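Local coordinates for walker-Type ATPase (Pyrococcus abyssi, PDB 2QEN), which is of unknown function but binds ADP and magnesium in a P-loop NTPase fold and so probably binds and hydrolyses ATP, at residues P32-L37 / G196-K201; I97-K102 / G124-E129; V132-A137 / I167-S172; E233-I238 / D341-T346; G272-L277 / M327-E332. The protein carries 1 engineered substitution. All coordinates share one frame; numbering follows the deposited sequence.

Contact 1 of 5, residues P32-L37 / G196-K201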
# COMPACT_ATOMS: atom_id res chain seq x y z
N PRO A 32 -16.16 -9.09 8.12
CA PRO A 32 -15.22 -8.85 9.24
C PRO A 32 -13.80 -8.46 8.76
O PRO A 32 -13.06 -7.77 9.49
CB PRO A 32 -15.19 -10.21 9.97
CG PRO A 32 -16.46 -10.92 9.52
CD PRO A 32 -16.62 -10.49 8.08
N LEU A 33 -13.46 -8.88 7.55
CA LEU A 33 -12.14 -8.69 6.98
C LEU A 33 -12.27 -7.98 5.61
O LEU A 33 -13.06 -8.40 4.76
CB LEU A 33 -11.49 -10.07 6.77
CG LEU A 33 -9.99 -10.34 6.93
CD1 LEU A 33 -9.59 -11.55 6.08
CD2 LEU A 33 -9.10 -9.18 6.64
N THR A 34 -11.47 -6.94 5.40
CA THR A 34 -11.49 -6.13 4.17
C THR A 34 -10.06 -5.99 3.65
O THR A 34 -9.14 -5.79 4.43
CB THR A 34 -12.10 -4.73 4.47
OG1 THR A 34 -13.48 -4.88 4.79
CG2 THR A 34 -11.99 -3.76 3.28
N LEU A 35 -9.88 -6.13 2.34
CA LEU A 35 -8.59 -5.88 1.70
C LEU A 35 -8.61 -4.54 0.95
O LEU A 35 -9.52 -4.29 0.16
CB LEU A 35 -8.17 -7.03 0.76
CG LEU A 35 -8.42 -8.48 1.22
CD1 LEU A 35 -7.96 -9.49 0.18
CD2 LEU A 35 -7.77 -8.75 2.58
N LEU A 36 -7.63 -3.69 1.23
CA LEU A 36 -7.50 -2.44 0.51
C LEU A 36 -6.32 -2.52 -0.45
O LEU A 36 -5.17 -2.61 -0.02
CB LEU A 36 -7.38 -1.26 1.48
CG LEU A 36 -7.36 0.13 0.86
CD1 LEU A 36 -8.76 0.52 0.45
CD2 LEU A 36 -6.78 1.14 1.85
N LEU A 37 -6.62 -2.51 -1.75
CA LEU A 37 -5.67 -2.95 -2.77
C LEU A 37 -5.41 -1.93 -3.87
O LEU A 37 -6.32 -1.21 -4.29
CB LEU A 37 -6.17 -4.25 -3.41
CG LEU A 37 -6.51 -5.41 -2.47
CD1 LEU A 37 -7.17 -6.58 -3.24
CD2 LEU A 37 -5.26 -5.90 -1.71
N GLY A 196 -13.94 -8.62 2.03
CA GLY A 196 -14.28 -7.56 1.09
C GLY A 196 -13.02 -7.06 0.39
O GLY A 196 -11.91 -7.27 0.89
N GLU A 197 -13.19 -6.43 -0.76
CA GLU A 197 -12.06 -5.90 -1.51
C GLU A 197 -12.40 -4.51 -1.98
O GLU A 197 -13.39 -4.30 -2.70
CB GLU A 197 -11.71 -6.77 -2.72
CG GLU A 197 -11.03 -8.09 -2.35
CD GLU A 197 -10.49 -8.85 -3.55
OE1 GLU A 197 -10.53 -8.34 -4.69
OE2 GLU A 197 -10.01 -9.99 -3.34
N VAL A 198 -11.57 -3.56 -1.56
CA VAL A 198 -11.67 -2.19 -2.00
C VAL A 198 -10.41 -1.84 -2.81
O VAL A 198 -9.28 -1.92 -2.31
CB VAL A 198 -11.93 -1.24 -0.80
CG1 VAL A 198 -11.96 0.23 -1.26
CG2 VAL A 198 -13.25 -1.63 -0.11
N LEU A 199 -10.65 -1.49 -4.08
CA LEU A 199 -9.63 -1.22 -5.07
C LEU A 199 -9.40 0.28 -5.22
O LEU A 199 -10.35 1.03 -5.47
CB LEU A 199 -10.07 -1.78 -6.42
CG LEU A 199 -9.94 -3.27 -6.79
CD1 LEU A 199 -10.08 -4.22 -5.63
CD2 LEU A 199 -10.93 -3.63 -7.91
N VAL A 200 -8.14 0.70 -5.05
CA VAL A 200 -7.73 2.09 -5.22
C VAL A 200 -6.87 2.21 -6.49
O VAL A 200 -5.75 1.70 -6.54
CB VAL A 200 -6.97 2.67 -3.98
CG1 VAL A 200 -6.68 4.15 -4.18
CG2 VAL A 200 -7.76 2.46 -2.69
N LYS A 201 -7.42 2.89 -7.48
CA LYS A 201 -6.82 3.04 -8.80
C LYS A 201 -6.28 4.46 -8.97
O LYS A 201 -6.72 5.37 -8.26
CB LYS A 201 -7.88 2.79 -9.87
CG LYS A 201 -8.67 1.49 -9.72
CD LYS A 201 -7.78 0.26 -9.96
CE LYS A 201 -8.61 -0.95 -10.38
NZ LYS A 201 -7.78 -2.20 -10.36

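Contact 2 of 5, residues I97-K102 / G124-E129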
# COMPACT_ATOMS: atom_id res chain seq x y z
N ILE A 97 -14.28 7.09 25.69
CA ILE A 97 -14.28 5.70 26.15
C ILE A 97 -14.00 5.62 27.66
O ILE A 97 -13.06 6.24 28.15
CB ILE A 97 -13.21 4.85 25.41
CG1 ILE A 97 -13.50 4.82 23.91
CG2 ILE A 97 -13.15 3.43 25.97
CD1 ILE A 97 -12.27 4.56 23.03
N SER A 98 -14.82 4.85 28.37
CA SER A 98 -14.63 4.63 29.80
C SER A 98 -13.74 3.41 30.10
O SER A 98 -12.97 3.43 31.06
CB SER A 98 -15.98 4.51 30.51
OG SER A 98 -16.77 3.51 29.91
N LEU A 99 -13.87 2.37 29.29
CA LEU A 99 -13.03 1.16 29.38
C LEU A 99 -11.53 1.43 29.39
O LEU A 99 -11.04 2.29 28.66
CB LEU A 99 -13.32 0.21 28.21
CG LEU A 99 -14.26 -0.99 28.33
CD1 LEU A 99 -13.86 -2.00 27.26
CD2 LEU A 99 -14.24 -1.65 29.71
N ASN A 100 -10.81 0.67 30.21
CA ASN A 100 -9.35 0.66 30.20
C ASN A 100 -8.85 -0.62 29.54
O ASN A 100 -9.54 -1.64 29.53
CB ASN A 100 -8.79 0.76 31.62
CG ASN A 100 -8.96 2.15 32.23
OD1 ASN A 100 -8.77 3.18 31.56
ND2 ASN A 100 -9.30 2.19 33.51
N LEU A 101 -7.64 -0.56 28.99
CA LEU A 101 -7.02 -1.73 28.38
C LEU A 101 -5.94 -2.30 29.28
O LEU A 101 -4.94 -1.62 29.57
CB LEU A 101 -6.44 -1.38 27.00
CG LEU A 101 -7.40 -1.18 25.82
CD1 LEU A 101 -6.64 -0.62 24.61
CD2 LEU A 101 -8.11 -2.48 25.45
N LYS A 102 -6.16 -3.54 29.72
CA LYS A 102 -5.21 -4.26 30.57
C LYS A 102 -3.85 -4.47 29.90
O LYS A 102 -2.80 -4.31 30.54
CB LYS A 102 -5.80 -5.60 31.02
CG LYS A 102 -4.87 -6.45 31.89
CD LYS A 102 -5.62 -7.34 32.88
CE LYS A 102 -4.64 -8.04 33.82
NZ LYS A 102 -5.26 -8.51 35.10
N GLY A 124 -14.45 -2.40 21.23
CA GLY A 124 -15.38 -2.33 20.11
C GLY A 124 -16.83 -2.43 20.53
O GLY A 124 -17.70 -1.77 19.95
N GLU A 125 -17.10 -3.24 21.55
CA GLU A 125 -18.44 -3.43 22.10
C GLU A 125 -19.04 -2.14 22.63
O GLU A 125 -20.25 -1.93 22.52
CB GLU A 125 -18.44 -4.47 23.22
CG GLU A 125 -18.66 -5.88 22.74
CD GLU A 125 -18.48 -6.92 23.84
OE1 GLU A 125 -18.66 -6.60 25.04
OE2 GLU A 125 -18.14 -8.07 23.48
N GLU A 126 -18.20 -1.31 23.24
CA GLU A 126 -18.65 -0.03 23.76
C GLU A 126 -18.85 0.97 22.63
O GLU A 126 -19.87 1.68 22.60
CB GLU A 126 -17.68 0.52 24.80
CG GLU A 126 -18.13 1.86 25.35
CD GLU A 126 -17.30 2.37 26.50
OE1 GLU A 126 -16.47 1.61 27.05
OE2 GLU A 126 -17.48 3.56 26.87
N LEU A 127 -17.89 1.02 21.71
CA LEU A 127 -17.88 1.98 20.62
C LEU A 127 -18.84 1.63 19.49
O LEU A 127 -19.32 2.51 18.77
CB LEU A 127 -16.45 2.11 20.05
CG LEU A 127 -15.37 2.72 20.94
CD1 LEU A 127 -13.99 2.17 20.59
CD2 LEU A 127 -15.39 4.21 20.79
N GLY A 128 -19.12 0.34 19.35
CA GLY A 128 -19.85 -0.17 18.19
C GLY A 128 -18.95 -1.10 17.41
O GLY A 128 -19.30 -2.26 17.15
N GLU A 129 -17.75 -0.60 17.12
CA GLU A 129 -16.76 -1.24 16.26
C GLU A 129 -15.38 -0.68 16.58
O GLU A 129 -15.24 0.53 16.81
CB GLU A 129 -17.07 -0.86 14.82
CG GLU A 129 -16.65 -1.83 13.78
CD GLU A 129 -17.49 -1.68 12.54
OE1 GLU A 129 -17.24 -0.75 11.75
OE2 GLU A 129 -18.42 -2.51 12.36

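Contact 3 of 5, residues V132-A137 / I167-S172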
# COMPACT_ATOMS: atom_id res chain seq x y z
N VAL A 132 -8.67 -2.64 13.44
CA VAL A 132 -7.23 -2.90 13.42
C VAL A 132 -6.81 -3.00 11.97
O VAL A 132 -7.29 -3.86 11.25
CB VAL A 132 -6.83 -4.20 14.17
CG1 VAL A 132 -5.29 -4.38 14.14
CG2 VAL A 132 -7.33 -4.16 15.59
N ALA A 133 -5.94 -2.08 11.54
CA ALA A 133 -5.45 -2.06 10.16
C ALA A 133 -3.97 -2.41 10.06
O ALA A 133 -3.13 -1.87 10.77
CB ALA A 133 -5.73 -0.72 9.52
N PHE A 134 -3.68 -3.33 9.15
CA PHE A 134 -2.32 -3.74 8.86
C PHE A 134 -1.93 -3.18 7.48
O PHE A 134 -2.44 -3.62 6.45
CB PHE A 134 -2.20 -5.27 8.90
CG PHE A 134 -2.40 -5.86 10.28
CD1 PHE A 134 -3.67 -6.21 10.73
CD2 PHE A 134 -1.31 -6.09 11.12
CE1 PHE A 134 -3.87 -6.76 11.98
CE2 PHE A 134 -1.50 -6.65 12.41
CZ PHE A 134 -2.78 -6.99 12.83
N ASP A 135 -1.03 -2.21 7.47
CA ASP A 135 -0.59 -1.59 6.23
C ASP A 135 0.52 -2.41 5.62
O ASP A 135 1.51 -2.69 6.28
CB ASP A 135 -0.11 -0.15 6.48
CG ASP A 135 -0.47 0.79 5.34
OD1 ASP A 135 -0.96 0.32 4.26
OD2 ASP A 135 -0.29 2.02 5.53
N GLU A 136 0.32 -2.82 4.37
CA GLU A 136 1.25 -3.70 3.64
C GLU A 136 1.40 -5.03 4.38
O GLU A 136 2.52 -5.49 4.68
CB GLU A 136 2.61 -3.02 3.38
CG GLU A 136 2.57 -1.68 2.62
CD GLU A 136 2.15 -1.78 1.15
OE1 GLU A 136 2.13 -2.89 0.58
OE2 GLU A 136 1.83 -0.71 0.56
N ALA A 137 0.26 -5.67 4.60
CA ALA A 137 0.14 -6.88 5.41
C ALA A 137 0.83 -8.11 4.80
O ALA A 137 1.02 -9.13 5.47
CB ALA A 137 -1.34 -7.16 5.69
N ILE A 167 -11.02 -5.83 10.65
CA ILE A 167 -9.62 -5.90 10.25
C ILE A 167 -9.54 -5.45 8.78
O ILE A 167 -10.34 -5.88 7.95
CB ILE A 167 -9.02 -7.32 10.47
CG1 ILE A 167 -8.92 -7.64 11.97
CG2 ILE A 167 -7.64 -7.47 9.78
CD1 ILE A 167 -8.42 -9.05 12.23
N ILE A 168 -8.62 -4.52 8.51
CA ILE A 168 -8.32 -4.08 7.16
C ILE A 168 -6.87 -4.48 6.89
O ILE A 168 -6.00 -4.18 7.70
CB ILE A 168 -8.47 -2.54 7.01
CG1 ILE A 168 -9.91 -2.11 7.28
CG2 ILE A 168 -8.03 -2.07 5.59
CD1 ILE A 168 -10.10 -0.61 7.42
N LEU A 169 -6.65 -5.17 5.77
CA LEU A 169 -5.30 -5.48 5.29
C LEU A 169 -5.08 -4.76 3.98
O LEU A 169 -5.88 -4.87 3.05
CB LEU A 169 -5.13 -7.00 5.09
CG LEU A 169 -5.53 -7.96 6.23
CD1 LEU A 169 -5.27 -9.39 5.79
CD2 LEU A 169 -4.76 -7.67 7.50
N THR A 170 -4.01 -3.99 3.91
CA THR A 170 -3.68 -3.30 2.68
C THR A 170 -2.47 -3.99 2.06
O THR A 170 -1.70 -4.66 2.76
CB THR A 170 -3.36 -1.78 2.89
OG1 THR A 170 -1.96 -1.61 3.08
CG2 THR A 170 -4.15 -1.18 4.07
N GLY A 171 -2.32 -3.80 0.76
CA GLY A 171 -1.17 -4.31 0.03
C GLY A 171 -0.99 -3.61 -1.30
O GLY A 171 -1.95 -3.44 -2.07
N SER A 172 0.24 -3.16 -1.55
CA SER A 172 0.66 -2.71 -2.87
C SER A 172 1.05 -3.91 -3.74
O SER A 172 0.88 -3.87 -4.96
CB SER A 172 1.83 -1.74 -2.76
OG SER A 172 1.48 -0.59 -1.99

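Contact 4 of 5, residues E233-I238 / D341-T346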
# COMPACT_ATOMS: atom_id res chain seq x y z
N GLU A 233 0.21 13.98 -18.64
CA GLU A 233 0.70 13.04 -19.65
C GLU A 233 1.97 12.32 -19.21
O GLU A 233 2.13 11.14 -19.51
CB GLU A 233 0.92 13.74 -20.99
CG GLU A 233 -0.37 14.16 -21.72
CD GLU A 233 -1.49 13.09 -21.71
OE1 GLU A 233 -1.97 12.71 -20.60
OE2 GLU A 233 -1.93 12.68 -22.81
N LEU A 234 2.86 13.01 -18.49
CA LEU A 234 4.03 12.33 -17.93
C LEU A 234 3.73 11.58 -16.63
O LEU A 234 4.30 10.51 -16.39
CB LEU A 234 5.20 13.30 -17.70
CG LEU A 234 6.21 13.62 -18.83
CD1 LEU A 234 6.30 12.52 -19.89
CD2 LEU A 234 5.91 14.94 -19.48
N LEU A 235 2.86 12.13 -15.78
CA LEU A 235 2.67 11.57 -14.44
C LEU A 235 1.41 10.68 -14.20
O LEU A 235 1.28 10.09 -13.14
CB LEU A 235 2.81 12.66 -13.35
CG LEU A 235 4.08 13.52 -13.35
CD1 LEU A 235 4.04 14.64 -12.27
CD2 LEU A 235 5.39 12.71 -13.23
N ASP A 236 0.50 10.65 -15.17
CA ASP A 236 -0.61 9.64 -15.29
C ASP A 236 -1.44 9.22 -14.03
O ASP A 236 -1.70 8.02 -13.78
CB ASP A 236 -0.12 8.39 -16.05
CG ASP A 236 -0.07 8.55 -17.62
OD1 ASP A 236 -0.31 9.65 -18.20
OD2 ASP A 236 0.23 7.53 -18.29
N GLY A 237 -1.90 10.20 -13.25
CA GLY A 237 -2.88 9.87 -12.18
C GLY A 237 -2.36 9.27 -10.88
O GLY A 237 -3.16 8.89 -10.00
N ILE A 238 -1.04 9.18 -10.73
CA ILE A 238 -0.45 8.69 -9.48
C ILE A 238 -0.28 9.87 -8.52
O ILE A 238 0.54 10.75 -8.77
CB ILE A 238 0.92 7.98 -9.71
CG1 ILE A 238 0.85 6.99 -10.89
CG2 ILE A 238 1.44 7.33 -8.39
CD1 ILE A 238 0.31 5.62 -10.57
N ASP A 341 3.24 1.40 -13.09
CA ASP A 341 3.41 2.85 -12.86
C ASP A 341 4.22 3.45 -14.02
O ASP A 341 5.38 3.10 -14.21
CB ASP A 341 4.12 3.08 -11.52
CG ASP A 341 4.36 4.57 -11.19
OD1 ASP A 341 4.17 5.45 -12.06
OD2 ASP A 341 4.75 4.86 -10.04
N PRO A 342 3.61 4.37 -14.81
CA PRO A 342 4.27 4.98 -15.98
C PRO A 342 5.53 5.79 -15.67
O PRO A 342 6.39 5.95 -16.54
CB PRO A 342 3.19 5.92 -16.53
CG PRO A 342 2.30 6.18 -15.38
CD PRO A 342 2.25 4.90 -14.62
N VAL A 343 5.63 6.32 -14.45
CA VAL A 343 6.84 6.98 -13.98
C VAL A 343 8.00 5.97 -13.76
O VAL A 343 9.14 6.24 -14.13
CB VAL A 343 6.54 7.86 -12.75
CG1 VAL A 343 7.81 8.50 -12.18
CG2 VAL A 343 5.52 8.92 -13.12
N VAL A 344 7.70 4.79 -13.20
CA VAL A 344 8.67 3.69 -13.16
C VAL A 344 9.20 3.38 -14.58
O VAL A 344 10.40 3.26 -14.78
CB VAL A 344 8.12 2.43 -12.43
CG1 VAL A 344 9.09 1.25 -12.52
CG2 VAL A 344 7.85 2.74 -10.99
N ALA A 345 8.29 3.28 -15.55
CA ALA A 345 8.70 3.10 -16.94
C ALA A 345 9.66 4.21 -17.44
O ALA A 345 10.69 3.92 -18.07
CB ALA A 345 7.47 2.97 -17.85
N THR A 346 9.32 5.47 -17.17
CA THR A 346 10.18 6.62 -17.50
C THR A 346 11.58 6.49 -16.89
O THR A 346 12.57 6.69 -17.58
CB THR A 346 9.51 7.96 -17.09
OG1 THR A 346 8.28 8.11 -17.82
CG2 THR A 346 10.41 9.17 -17.39

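Contact 5 of 5, residues G272-L277 / M327-E332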
# COMPACT_ATOMS: atom_id res chain seq x y z
N GLY A 272 16.22 2.57 -5.55
CA GLY A 272 16.36 1.92 -4.24
C GLY A 272 15.60 0.60 -4.20
O GLY A 272 16.12 -0.40 -3.71
N GLU A 273 14.37 0.62 -4.72
CA GLU A 273 13.54 -0.58 -4.85
C GLU A 273 14.07 -1.56 -5.90
O GLU A 273 13.97 -2.77 -5.73
CB GLU A 273 12.11 -0.19 -5.19
CG GLU A 273 11.40 0.57 -4.12
CD GLU A 273 10.35 1.51 -4.67
OE1 GLU A 273 9.79 1.23 -5.75
OE2 GLU A 273 10.09 2.54 -4.01
N LEU A 274 14.62 -1.03 -6.99
CA LEU A 274 15.23 -1.89 -8.00
C LEU A 274 16.49 -2.59 -7.48
O LEU A 274 16.81 -3.71 -7.92
CB LEU A 274 15.51 -1.11 -9.29
CG LEU A 274 14.31 -0.62 -10.11
CD1 LEU A 274 14.79 0.30 -11.24
CD2 LEU A 274 13.46 -1.77 -10.67
N GLU A 275 17.20 -1.94 -6.55
CA GLU A 275 18.33 -2.56 -5.83
C GLU A 275 17.87 -3.83 -5.11
O GLU A 275 18.52 -4.87 -5.20
CB GLU A 275 18.93 -1.60 -4.79
CG GLU A 275 19.90 -0.56 -5.32
CD GLU A 275 20.65 0.18 -4.20
OE1 GLU A 275 20.11 0.30 -3.07
OE2 GLU A 275 21.79 0.65 -4.45
N GLU A 276 16.76 -3.71 -4.38
CA GLU A 276 16.17 -4.83 -3.64
C GLU A 276 15.89 -6.00 -4.58
O GLU A 276 16.29 -7.14 -4.29
CB GLU A 276 14.89 -4.40 -2.90
CG GLU A 276 15.10 -3.31 -1.82
CD GLU A 276 13.81 -2.88 -1.11
OE1 GLU A 276 12.76 -2.69 -1.78
OE2 GLU A 276 13.85 -2.71 0.13
N LEU A 277 15.22 -5.72 -5.70
CA LEU A 277 14.91 -6.73 -6.71
C LEU A 277 16.15 -7.37 -7.32
O LEU A 277 16.19 -8.58 -7.52
CB LEU A 277 14.07 -6.13 -7.85
CG LEU A 277 12.54 -6.23 -7.86
CD1 LEU A 277 12.02 -5.66 -9.18
CD2 LEU A 277 12.09 -7.67 -7.70
N MET A 327 3.99 -8.86 -7.39
CA MET A 327 4.61 -7.73 -6.72
C MET A 327 4.02 -6.42 -7.25
O MET A 327 4.32 -5.35 -6.73
CB MET A 327 6.13 -7.74 -6.95
CG MET A 327 6.96 -8.52 -5.92
SD MET A 327 8.67 -8.73 -6.50
CE MET A 327 9.59 -8.22 -5.08
N ASN A 328 3.21 -6.50 -8.31
CA ASN A 328 2.59 -5.34 -8.94
C ASN A 328 3.56 -4.35 -9.62
O ASN A 328 3.26 -3.15 -9.75
CB ASN A 328 1.71 -4.59 -7.93
CG ASN A 328 0.30 -4.35 -8.44
OD1 ASN A 328 -0.02 -4.62 -9.60
ND2 ASN A 328 -0.56 -3.83 -7.57
N TRP A 329 4.73 -4.84 -10.05
CA TRP A 329 5.62 -4.01 -10.89
C TRP A 329 4.98 -3.86 -12.26
O TRP A 329 5.12 -2.83 -12.92
CB TRP A 329 7.02 -4.62 -11.04
CG TRP A 329 7.88 -4.41 -9.81
CD1 TRP A 329 8.05 -5.28 -8.79
CD2 TRP A 329 8.67 -3.25 -9.50
NE1 TRP A 329 8.90 -4.74 -7.85
CE2 TRP A 329 9.29 -3.50 -8.26
CE3 TRP A 329 8.92 -2.04 -10.15
CZ2 TRP A 329 10.15 -2.58 -7.65
CZ3 TRP A 329 9.77 -1.12 -9.55
CH2 TRP A 329 10.38 -1.40 -8.31
N ILE A 330 4.22 -4.90 -12.62
CA ILE A 330 3.75 -5.11 -13.97
C ILE A 330 2.29 -5.54 -14.03
O ILE A 330 1.80 -6.24 -13.15
CB ILE A 330 4.71 -6.12 -14.67
CG1 ILE A 330 5.47 -5.46 -15.78
CG2 ILE A 330 4.07 -7.44 -15.09
CD1 ILE A 330 6.76 -5.07 -15.29
N VAL A 331 1.60 -5.10 -15.07
CA VAL A 331 0.30 -5.62 -15.45
C VAL A 331 0.44 -6.37 -16.80
O VAL A 331 1.18 -5.92 -17.70
CB VAL A 331 -0.76 -4.48 -15.56
CG1 VAL A 331 -2.12 -5.05 -15.76
CG2 VAL A 331 -0.78 -3.62 -14.29
N GLU A 332 -0.23 -7.52 -16.91
CA GLU A 332 -0.42 -8.19 -18.19
C GLU A 332 -1.86 -8.01 -18.65
O GLU A 332 -2.79 -8.45 -17.97
CB GLU A 332 -0.08 -9.69 -18.13
CG GLU A 332 -0.32 -10.42 -19.46
CD GLU A 332 0.05 -11.91 -19.45
OE1 GLU A 332 0.28 -12.48 -18.36
OE2 GLU A 332 0.12 -12.50 -20.56

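Contact 1 of 5, residues P32-L37 / G196-K201
Leu-36 lays its CD1 methyl obliquely across Val-198, 3.6 Å from Val-198 CG1. Its CG stands anti to the backbone N (chi1 -175°), which swings CD1 over the neighbouring strand, where it also meets Val-200 CG2 at 3.8 Å. Thr-34 shares this face; its OG1 turns instead to Ser-27 of helix 18-30, the helix that packs over this side. On the reverse face, CD1 of Leu-37 rests 4.0 Å from Glu-197 CD, the apolar branch lying against the carboxylate group, and helix 174-181 adds Val-174 and Leu-177 to the packing. The backbones run parallel, their axes 20° apart, in the P-loop NTPase sheet: strand 33-37 leads into the Walker A loop, and strand 196-199 is the outermost on its side. Five hydrogen bonds alternate along the pair. The bond from Val-198 N to Leu-35 O is nearly straight at 2.8 Å, with the donor almost on the C=O axis, whereas Leu-35 N approaches Gly-196 O from above the carbonyl plane at 2.7 Å. The last of the five runs from Val-200 N to Leu-37 O at 2.7 Å, and the Val-200 side chain lies about 6 Å from the bound ADP.

Contact 2 of 5, residues I97-K102 / G124-E129
The close-packed half of this contact is apolar and centres on Ile-97 and Leu-127. Ile-97 CG1 sits 3.7 Å from Leu-127 CD2, and the two side chains cross at about a right angle. Farther out, Ile-97 CD1 lies against both methyls of the leucine, 3.8 Å from Leu-127 CD1, so the isoleucine tip rests against the leucine fork. Phe-91 and Gln-92 of helix 88-95 and Leu-123 of helix 113-127 also touch Ile-97, and Phe-95 touches Leu-127; this half therefore joins the irregular segment 97-102 to the helices that precede and follow it in sequence, 88-95 and 113-127.

The outer half is looser and polar. Glu-126 is exposed on the last turn of its helix and reaches across with CG anti to the backbone N (chi1 180°) and the chain extended beyond. Its OE2 takes two bonds from one residue: Ser-98 OG donates at 3.1 Å, meeting the oxygen from above the carboxylate plane, and Ser-98 N gives a straight (174°) but weak bond at 3.3 Å. OE1 lies beside the start of Leu-99, 3.5 Å from Leu-99 N and 3.6 Å from Leu-99 CB, as the two side chains slide past each other in opposite directions. Gly-128 ends the helix with a positive phi of 116°.

With both bonds between the segments falling on OE2 and none assigned to OE1, the carboxylate is held unevenly. Its charge is probably tempered by the serine and by solvent, consistent with a modest polar link beside a hydrophobic joint.

Contact 3 of 5, residues V132-A137 / I167-S172
Glu-136 leaves its backbone with CB directed away from segment 167-172; with CG anti to the carbonyl carbon, a single bend at chi2 (-68°) brings the tip back. CD thereby arrives 3.4 Å from Ser-172 OG, and the carboxylate grips that serine twice. OE1 accepts from Ser-172 N at 2.9 Å, the N-H coming from above the carboxylate plane; OE2 takes Ser-172 OG at 2.6 Å on its syn lone pair. OE1 also holds Gln-138, while Ser-172 OG is bonded to Lys-44.

Two residues before Ser-172, Thr-170 OG1 acts as both donor and acceptor. It donates a very short 2.5 Å bond to the anti lone pair of Asp-135 OD1 and accepts from Glu-136 N at 2.9 Å. Asp-135 OD2 is bonded to Ser-45, so both aspartate oxygens are fixed. Upstream the strands pair in parallel, 9° apart, with Phe-134 N on Ile-168 O at 2.9 Å and Phe-134 CD1 beside Leu-169 CD2 at 3.7 Å.

Asp-135 and Glu-136 are magnesium-site residues at the carboxyl end of a strand, consistent with a Walker B motif. Thr-170, near the end of the adjacent strand, and Ser-172 just beyond it are placed as sensor 1 residues probably are in related ATPases, beside the P-loop in a beta-alpha-beta unit.

Contact 4 of 5, residues E233-I238 / D341-T346
Carbon-centred packing carries the interface. Val-343 CG2, anti to its own carbonyl carbon, meets Leu-235 CD2 at 3.8 Å and lies equally far from Leu-234 O, so one methyl sits between a leucine tip and the carbonyl of Leu-234. Asp-236 contributes its carbon rather than its charge: Asp-236 CB presses on Pro-342 CG at 3.3 Å, a close approach made where the chain leaves its helix with positive phi.

Mixed packing comes next. Ile-238 CG1 lies 3.8 Å from Asp-341 OD1, touching the carboxylate without a polar bond. Ile-238 also touches Arg-41, an ADP-binding residue.

No hydrogen bond crosses between the segments; those at the helix start are local, apart from Asp-341 OD2, which Trp-241 holds. Asp-341 is the N-cap of helix 342-348, and its OD1 accepts from Val-343 N at 2.9 Å, from above the carboxylate plane. Pro-342 O takes both Thr-346 N and Thr-346 OG1, the latter at 3.1 Å on a lone pair. Opposite, a type I' turn, Leu-235 to Ile-238, reverses the chain through Gly-237.

The contact thus sets the start of helix 342-348 against the turn between helices 225-235 and 239-252. Helix 255-280 packs alongside through Met-259 on Leu-235 and Ala-266 on Val-343, and strand 336-339 meets Val-344 and Ala-345 through Ile-339.

Contact 5 of 5, residues G272-L277 / M327-E332
Glu-273 opens the contact along the helix. Its CB lies at the edge of the Trp-329 indole, in the ring plane and 3.8 Å from Trp-329 CH2. The extended side chain then carries OE1 obliquely to 3.7 Å from the same CH2, with carboxylate and ring planes 54° apart. The other oxygen, OE2, forms a salt bridge with Arg-41, an ADP-binding residue, so the acid packs on the tryptophan while its charge is met from the nucleotide side.

Leu-274 follows. Its CB points past the partner segment, but CD2 returns to touch the outer corner of the six-membered ring, 3.9 Å from Trp-329 CH2.

One turn on from Glu-273, Leu-277 sets CD1 over one face of the ring. This methyl sits 3.8 Å from the centroid of the five-membered ring and 24° off the normal, a CH-pi contact that brings CD1 to 3.5 Å from Trp-329 NE1. The second branch goes elsewhere: Leu-277 CD2 meets Met-327 CE tip to tip at 3.7 Å. The leucine fork therefore divides between indole and thioether. Asn-328, between these two partners, turns the chain out of helix 314-326 in a Schellman motif.

Helix 255-280 is thus joined to the link from helix 314-326 into strand 330-333, which with strand 336-339 forms a hairpin consistent with the wing of a winged-helix domain. Leu-324 touches both Leu-277 and Trp-329, and helix 282-292 adds Tyr-284 and Leu-288 around Leu-277.

Contacts 1 and 3 form the buried core and belong to one parallel sheet: strands 33-37 and 165-171 are neighbours, with Leu-36 N probably bonded to Leu-169 O at 2.8 Å. Both rely on backbone pairing, but contact 3 adds polar side chains at the magnesium site. Contact 2 lies at the surface, about 41 to 44 Å between centres from contacts 4 and 5, and mixes apolar packing with a carboxylate-serine bond. Contacts 4 and 5 are partly buried, have no hydrogen bonds between their segments, and meet through Val-344 on Trp-329. Contact 5 also touches contact 3, where Ser-172 O probably accepts from Asn-328 ND2, linking the C-terminal region to the ATPase core.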